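PDB 5FIG: CSP3 from Bacillus subtilis, which probably binds and stores large numbers of copper(I) ions in the cytosol, helping to protect the bacterium against copper toxicity. Local coordinates for residues A11-C22 / H88-C99. Sequence-based numbering, arbitrary orientation.
Sequences ACIDCMKACNHC and HCQACAKACFTC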
loop_
_atom_site.group_PDB
_atom_site.type_symbol
_atom_site.label_atom_id
_atom_site.label_comp_id
_atom_site.label_asym_id
_atom_site.label_seq_id
_atom_site.Cartn_x
_atom_site.Cartn_y
_atom_site.Cartn_z
ATOM N N ALA B 11 -4.095 7.662 16.009
ATOM C CA ALA B 11 -3.119 6.715 16.576
ATOM C C ALA B 11 -2.394 5.891 15.532
ATOM O O ALA B 11 -1.186 5.665 15.647
ATOM C CB ALA B 11 -3.772 5.816 17.576
ATOM N N CYS B 12 -3.109 5.471 14.489
ATOM C CA CYS B 12 -2.484 4.751 13.378
ATOM C C CYS B 12 -1.496 5.649 12.619
ATOM O O CYS B 12 -0.369 5.218 12.263
ATOM C CB CYS B 12 -3.529 4.225 12.384
ATOM S SG CYS B 12 -4.501 2.855 13.017
ATOM N N ILE B 13 -1.890 6.880 12.383
ATOM C CA ILE B 13 -0.996 7.847 11.672
ATOM C C ILE B 13 0.287 8.053 12.519
ATOM O O ILE B 13 1.389 8.101 12.021
ATOM C CB ILE B 13 -1.741 9.160 11.385
ATOM C CG1 ILE B 13 -2.811 8.914 10.307
ATOM C CG2 ILE B 13 -0.772 10.263 10.990
ATOM C CD1 ILE B 13 -3.821 10.007 10.188
ATOM N N ASP B 14 0.108 8.245 13.851
ATOM C CA ASP B 14 1.251 8.413 14.735
ATOM C C ASP B 14 2.161 7.200 14.775
ATOM O O ASP B 14 3.380 7.307 14.939
ATOM C CB ASP B 14 0.769 8.787 16.176
ATOM C CG ASP B 14 0.158 10.173 16.274
ATOM O OD1 ASP B 14 0.290 10.981 15.365
ATOM O OD2 ASP B 14 -0.505 10.513 17.268
ATOM N N CYS B 15 1.556 6.016 14.721
ATOM C CA CYS B 15 2.309 4.791 14.764
ATOM C C CYS B 15 3.134 4.642 13.457
ATOM O O CYS B 15 4.276 4.225 13.483
ATOM C CB CYS B 15 1.381 3.632 15.013
ATOM S SG CYS B 15 2.236 2.072 15.233
ATOM N N MET B 16 2.506 4.922 12.330
ATOM C CA MET B 16 3.202 4.927 11.027
ATOM C C MET B 16 4.406 5.806 11.072
ATOM O O MET B 16 5.474 5.425 10.628
ATOM C CB MET B 16 2.274 5.398 9.944
ATOM C CG MET B 16 2.571 5.113 8.522
ATOM S SD MET B 16 1.312 6.030 7.619
ATOM C CE MET B 16 2.169 6.110 6.071
ATOM N N LYS B 17 4.214 7.027 11.571
ATOM C CA LYS B 17 5.311 7.944 11.675
ATOM C C LYS B 17 6.440 7.322 12.492
ATOM O O LYS B 17 7.589 7.386 12.143
ATOM C CB LYS B 17 4.828 9.251 12.319
ATOM C CG LYS B 17 5.899 10.284 12.513
ATOM C CD LYS B 17 5.324 11.561 13.116
ATOM C CE LYS B 17 6.444 12.565 13.294
ATOM N NZ LYS B 17 6.045 13.804 14.022
ATOM N N ALA B 18 6.098 6.832 13.673
ATOM C CA ALA B 18 7.131 6.306 14.576
ATOM C C ALA B 18 7.862 5.095 14.022
ATOM O O ALA B 18 9.074 4.981 14.132
ATOM C CB ALA B 18 6.504 5.971 15.947
ATOM N N CYS B 19 7.105 4.194 13.412
ATOM C CA CYS B 19 7.656 2.983 12.776
ATOM C C CYS B 19 8.521 3.320 11.611
ATOM O O CYS B 19 9.640 2.776 11.477
ATOM C CB CYS B 19 6.510 2.023 12.295
ATOM S SG CYS B 19 5.721 1.154 13.685
ATOM N N ASN B 20 8.064 4.252 10.765
ATOM C CA ASN B 20 8.917 4.674 9.625
ATOM C C ASN B 20 10.214 5.378 10.071
ATOM O O ASN B 20 11.271 5.188 9.504
ATOM C CB ASN B 20 8.128 5.561 8.655
ATOM C CG ASN B 20 7.154 4.786 7.808
ATOM O OD1 ASN B 20 7.422 3.652 7.499
ATOM N ND2 ASN B 20 6.016 5.391 7.430
ATOM N N HIS B 21 10.102 6.239 11.091
ATOM C CA HIS B 21 11.275 6.840 11.673
ATOM C C HIS B 21 12.250 5.829 12.268
ATOM O O HIS B 21 13.466 5.956 12.089
ATOM C CB HIS B 21 10.865 7.902 12.734
ATOM C CG HIS B 21 10.345 9.159 12.096
ATOM N ND1 HIS B 21 9.702 10.132 12.833
ATOM C CD2 HIS B 21 10.300 9.594 10.800
ATOM C CE1 HIS B 21 9.333 11.129 12.050
ATOM N NE2 HIS B 21 9.688 10.836 10.811
ATOM N N CYS B 22 11.726 4.875 13.002
ATOM C CA CYS B 22 12.520 3.825 13.602
ATOM C C CYS B 22 13.219 2.982 12.517
ATOM O O CYS B 22 14.403 2.658 12.616
ATOM C CB CYS B 22 11.615 2.949 14.501
ATOM S SG CYS B 22 12.430 1.692 15.497
ATOM N N HIS B 88 15.104 5.517 18.161
ATOM C CA HIS B 88 13.657 5.781 18.265
ATOM C C HIS B 88 12.834 4.526 18.645
ATOM O O HIS B 88 11.633 4.520 18.453
ATOM C CB HIS B 88 13.140 6.369 16.923
ATOM C CG HIS B 88 11.878 7.170 17.020
ATOM N ND1 HIS B 88 11.831 8.404 17.645
ATOM C CD2 HIS B 88 10.624 6.942 16.536
ATOM C CE1 HIS B 88 10.605 8.895 17.562
ATOM N NE2 HIS B 88 9.861 8.041 16.884
ATOM N N CYS B 89 13.477 3.470 19.150
ATOM C CA CYS B 89 12.780 2.205 19.407
ATOM C C CYS B 89 11.794 2.258 20.593
ATOM O O CYS B 89 10.695 1.727 20.499
ATOM C CB CYS B 89 13.779 1.081 19.629
ATOM S SG CYS B 89 14.666 0.536 18.159
ATOM N N GLN B 90 12.167 2.921 21.694
ATOM C CA GLN B 90 11.221 3.070 22.808
ATOM C C GLN B 90 9.976 3.936 22.445
ATOM O O GLN B 90 8.861 3.598 22.789
ATOM C CB GLN B 90 11.921 3.623 24.049
ATOM C CG GLN B 90 12.942 2.665 24.644
ATOM C CD GLN B 90 12.317 1.353 25.117
ATOM O OE1 GLN B 90 11.441 1.359 25.977
ATOM N NE2 GLN B 90 12.772 0.221 24.569
ATOM N N ALA B 91 10.176 5.013 21.690
ATOM C CA ALA B 91 9.085 5.817 21.166
ATOM C C ALA B 91 8.199 5.014 20.236
ATOM O O ALA B 91 6.974 5.185 20.217
ATOM C CB ALA B 91 9.635 7.056 20.399
ATOM N N CYS B 92 8.826 4.215 19.378
ATOM C CA CYS B 92 8.083 3.381 18.478
ATOM C C CYS B 92 7.228 2.381 19.240
ATOM O O CYS B 92 6.061 2.270 18.979
ATOM C CB CYS B 92 9.028 2.654 17.529
ATOM S SG CYS B 92 8.161 1.663 16.334
ATOM N N ALA B 93 7.814 1.749 20.264
ATOM C CA ALA B 93 7.051 0.820 21.102
ATOM C C ALA B 93 5.833 1.456 21.759
ATOM O O ALA B 93 4.721 0.918 21.720
ATOM C CB ALA B 93 7.946 0.194 22.152
ATOM N N LYS B 94 6.018 2.627 22.328
ATOM C CA LYS B 94 4.904 3.334 22.888
ATOM C C LYS B 94 3.774 3.632 21.901
ATOM O O LYS B 94 2.629 3.455 22.201
ATOM C CB LYS B 94 5.390 4.647 23.456
ATOM C CG LYS B 94 4.385 5.450 24.236
ATOM C CD LYS B 94 5.081 6.652 24.904
ATOM C CE LYS B 94 4.197 7.263 25.937
ATOM N NZ LYS B 94 4.157 8.743 25.780
ATOM N N ALA B 95 4.138 4.160 20.744
ATOM C CA ALA B 95 3.137 4.467 19.709
ATOM C C ALA B 95 2.455 3.201 19.242
ATOM O O ALA B 95 1.273 3.222 18.956
ATOM C CB ALA B 95 3.767 5.208 18.538
ATOM N N CYS B 96 3.212 2.106 19.143
ATOM C CA CYS B 96 2.617 0.819 18.760
ATOM C C CYS B 96 1.579 0.337 19.756
ATOM O O CYS B 96 0.500 -0.112 19.371
ATOM C CB CYS B 96 3.710 -0.237 18.582
ATOM S SG CYS B 96 4.674 -0.091 17.098
ATOM N N PHE B 97 1.894 0.432 21.025
ATOM C CA PHE B 97 0.962 -0.044 22.023
ATOM C C PHE B 97 -0.291 0.822 22.086
ATOM O O PHE B 97 -1.385 0.319 22.281
ATOM C CB PHE B 97 1.647 -0.204 23.365
ATOM C CG PHE B 97 2.697 -1.297 23.386
ATOM C CD1 PHE B 97 2.398 -2.594 23.005
ATOM C CD2 PHE B 97 3.974 -1.031 23.912
ATOM C CE1 PHE B 97 3.362 -3.600 23.076
ATOM C CE2 PHE B 97 4.946 -2.031 23.971
ATOM C CZ PHE B 97 4.645 -3.302 23.545
ATOM N N THR B 98 -0.122 2.129 21.910
ATOM C CA THR B 98 -1.263 3.006 21.853
ATOM C C THR B 98 -2.169 2.665 20.699
ATOM O O THR B 98 -3.382 2.690 20.811
ATOM C CB THR B 98 -0.774 4.477 21.780
ATOM O OG1 THR B 98 -0.142 4.770 23.023
ATOM C CG2 THR B 98 -1.939 5.427 21.523
ATOM N N CYS B 99 -1.551 2.454 19.541
ATOM C CA CYS B 99 -2.295 2.120 18.361
ATOM C C CYS B 99 -3.026 0.774 18.548
ATOM O O CYS B 99 -4.189 0.690 18.199
ATOM C CB CYS B 99 -1.375 2.098 17.164
ATOM S SG CYS B 99 -2.271 1.859 15.635
HETATM O O HOH W 1 0.083 5.680 18.220
#
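Two antiparallel helices of a four-helix bundle, 6-27 and 89-107, face each other through paired cysteines, Cys-12 with Cys-99, Cys-15 with Cys-96, Cys-19 with Cys-92 and Cys-22 with Cys-89. The segment axes approach to 8.6 Å at 155°, close because alanines and cysteines fill the seam. Ala-18 sets its methyl against that of Ala-95, CB to CB 3.8 Å, and also rests on the backbone of Cys-92. The sulfurs turn toward the bundle interior in two ways. Cys-15, Cys-22, Cys-92 and Cys-99 carry SG anti to the backbone N (chi1 -175° in Cys-15); their partners Cys-12, Cys-19, Cys-89 and Cys-96 carry it anti to the carbonyl carbon. In each pair one CB points at the facing helix, while the other points away from it, or to the side in Cys-96, and its sulfur swings back to meet the first. Cys-19 SG lies 3.6 Å from Cys-92 SG and 3.8 Å from Cys-96 SG, and Cys-15 SG touches Cys-96 SG too, continuing the row. These are van der Waals separations between thiols, far longer than a disulfide bond; such cysteine-lined bundle cores are the copper(I) stores of the Csp family, and these thiols are probably among the ligands. Cys-74 and Cys-77 of helix 63-81 border the same row, while Asp-42 of helix 36-57 touches Cys-22 and Cys-92. On the outer side, one water donates to both Ala-11 O and Ala-95 O, its oxygen 2.8 Å from the latter, bridging the two backbones. At the other end the N-cap residue His-88 lays its ring edge by Ala-18 O, CD2 to O 3.5 Å, with Ala-91 CB over one face, toward the rim. The His-21 ring turns its edge to the His-88 ring in a T-shaped pair, planes at 73° and centroids 6.0 Å apart.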